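PDB 5WIX: p-47 protein from Clostridium botulinum E1 str. 'BoNT E Beluga', which is of unknown function but has a tubular lipid-binding (TULIP) type fold resembling bactericidal/permeability-increasing protein, which suggests a possible role in binding lipids. Local coordinates for residues D141-L146 / F154-I159. Residues are numbered along the deposited sequence; the frame is centred on the assembly and turned at random.
Sequences DLSGKL and FNKLLI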
loop_
_atom_site.group_PDB
_atom_site.type_symbol
_atom_site.label_atom_id
_atom_site.label_comp_id
_atom_site.label_asym_id
_atom_site.label_seq_id
_atom_site.Cartn_x
_atom_site.Cartn_y
_atom_site.Cartn_z
ATOM N N ASP A 141 6.593 -31.405 -4.152
ATOM C CA ASP A 141 6.376 -31.223 -5.582
ATOM C C ASP A 141 7.331 -32.076 -6.348
ATOM O O ASP A 141 6.917 -32.874 -7.179
ATOM C CB ASP A 141 6.536 -29.768 -5.998
ATOM C CG ASP A 141 5.525 -28.873 -5.336
ATOM O OD1 ASP A 141 4.541 -29.396 -4.781
ATOM O OD2 ASP A 141 5.710 -27.642 -5.361
ATOM N N LEU A 142 8.613 -31.886 -6.066
ATOM C CA LEU A 142 9.663 -32.753 -6.587
ATOM C C LEU A 142 10.404 -33.327 -5.426
ATOM O O LEU A 142 10.498 -32.684 -4.382
ATOM C CB LEU A 142 10.620 -31.991 -7.467
ATOM C CG LEU A 142 10.324 -32.166 -8.936
ATOM C CD1 LEU A 142 11.088 -31.104 -9.666
ATOM C CD2 LEU A 142 10.748 -33.554 -9.356
ATOM N N SER A 143 10.962 -34.513 -5.594
ATOM C CA SER A 143 11.498 -35.215 -4.446
ATOM C C SER A 143 12.972 -34.938 -4.253
ATOM O O SER A 143 13.451 -34.913 -3.122
ATOM C CB SER A 143 11.236 -36.699 -4.600
ATOM O OG SER A 143 11.814 -37.352 -3.484
ATOM N N GLY A 144 13.682 -34.704 -5.352
ATOM C CA GLY A 144 15.114 -34.482 -5.295
ATOM C C GLY A 144 15.739 -34.470 -6.666
ATOM O O GLY A 144 15.194 -35.019 -7.617
ATOM N N LYS A 145 16.875 -33.798 -6.782
ATOM C CA LYS A 145 17.526 -33.645 -8.076
ATOM C C LYS A 145 19.040 -33.736 -7.942
ATOM O O LYS A 145 19.652 -33.025 -7.151
ATOM C CB LYS A 145 17.129 -32.315 -8.714
ATOM C CG LYS A 145 15.668 -32.274 -9.119
ATOM C CD LYS A 145 15.329 -31.063 -9.935
ATOM C CE LYS A 145 15.430 -29.815 -9.085
ATOM N NZ LYS A 145 14.981 -28.612 -9.843
ATOM N N LEU A 146 19.635 -34.654 -8.682
ATOM C CA LEU A 146 18.888 -35.653 -9.433
ATOM C C LEU A 146 19.569 -36.980 -9.079
ATOM O O LEU A 146 19.523 -37.986 -9.811
ATOM C CB LEU A 146 18.914 -35.358 -10.943
ATOM C CG LEU A 146 17.984 -36.127 -11.899
ATOM C CD1 LEU A 146 16.559 -35.553 -11.896
ATOM C CD2 LEU A 146 18.569 -36.181 -13.321
ATOM N N PHE A 154 9.545 -43.200 0.343
ATOM C CA PHE A 154 9.944 -43.135 1.740
ATOM C C PHE A 154 10.556 -41.778 2.112
ATOM O O PHE A 154 10.300 -41.297 3.210
ATOM C CB PHE A 154 10.924 -44.271 2.070
ATOM C CG PHE A 154 10.268 -45.626 2.252
ATOM C CD1 PHE A 154 9.072 -45.752 2.946
ATOM C CD2 PHE A 154 10.862 -46.778 1.727
ATOM C CE1 PHE A 154 8.478 -46.998 3.110
ATOM C CE2 PHE A 154 10.274 -48.021 1.887
ATOM C CZ PHE A 154 9.082 -48.136 2.577
ATOM N N ASN A 155 11.351 -41.162 1.227
ATOM C CA ASN A 155 11.937 -39.845 1.529
ATOM C C ASN A 155 10.816 -38.873 1.822
ATOM O O ASN A 155 10.835 -38.179 2.839
ATOM C CB ASN A 155 12.812 -39.289 0.384
ATOM C CG ASN A 155 13.363 -37.850 0.678
ATOM O OD1 ASN A 155 13.969 -37.588 1.724
ATOM N ND2 ASN A 155 13.151 -36.929 -0.261
ATOM N N LYS A 156 9.829 -38.848 0.935
ATOM C CA LYS A 156 8.736 -37.895 1.043
ATOM C C LYS A 156 7.906 -38.109 2.315
ATOM O O LYS A 156 7.635 -37.155 3.041
ATOM C CB LYS A 156 7.857 -37.970 -0.201
ATOM C CG LYS A 156 8.597 -37.625 -1.483
ATOM C CD LYS A 156 7.779 -38.120 -2.646
ATOM C CE LYS A 156 7.852 -37.177 -3.818
ATOM N NZ LYS A 156 8.277 -37.859 -5.092
ATOM N N LEU A 157 7.525 -39.355 2.597
ATOM C CA LEU A 157 6.831 -39.683 3.848
ATOM C C LEU A 157 7.626 -39.141 5.032
ATOM O O LEU A 157 7.069 -38.512 5.943
ATOM C CB LEU A 157 6.621 -41.202 3.981
ATOM C CG LEU A 157 6.187 -41.802 5.330
ATOM C CD1 LEU A 157 4.995 -41.057 5.952
ATOM C CD2 LEU A 157 5.889 -43.313 5.197
ATOM N N LEU A 158 8.939 -39.339 4.981
ATOM C CA LEU A 158 9.803 -38.968 6.091
ATOM C C LEU A 158 10.122 -37.475 6.167
ATOM O O LEU A 158 10.042 -36.911 7.249
ATOM C CB LEU A 158 11.105 -39.771 6.046
ATOM C CG LEU A 158 11.038 -41.179 6.649
ATOM C CD1 LEU A 158 12.449 -41.689 6.896
ATOM C CD2 LEU A 158 10.182 -41.266 7.923
ATOM N N ILE A 159 10.485 -36.820 5.065
ATOM C CA ILE A 159 10.818 -35.404 5.206
ATOM C C ILE A 159 9.585 -34.589 5.469
ATOM O O ILE A 159 9.691 -33.398 5.637
ATOM C CB ILE A 159 11.520 -34.763 3.977
ATOM C CG1 ILE A 159 10.521 -34.502 2.847
ATOM C CG2 ILE A 159 12.724 -35.568 3.549
ATOM C CD1 ILE A 159 10.701 -33.150 2.201
#
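A single residue, Ser143, makes the whole contact from the side of the loop, and no hydrogen bond crosses to the helix. Its CB points at the helix and meets Lys156, while its OG and O face Asn155. The Lys156 chain runs alongside the serine side chain. Its CE lies 3.5 Å from Ser143 CB, and its CG comes within 3.8 Å of Ser143 OG. Bends at chi3 (143°) and chi4 (126°) bring the ammonium end round to the serine, although its CB does not point at the loop. Asn155 reaches in through its amide nitrogen. Its CG stands opposite the backbone N (chi1 177°), and ND2 ends 3.5 Å from both Ser143 OG and Ser143 O. This is a loose polar approach. Ser143 and Asn155 are buried, while Lys156 is partly exposed and also makes a cation-pi contact with Phe152, which Ser143 touches too. Just before Ser143, Asp141 and Leu142 form a classic beta bulge opposite Ile104. The contact is plain packing within the TULIP-type fold. It joins the loop after strand 138-140 to helix 153-159, and both lie against the curled antiparallel sheet that holds strands 58-70, 87-91 and 104-113.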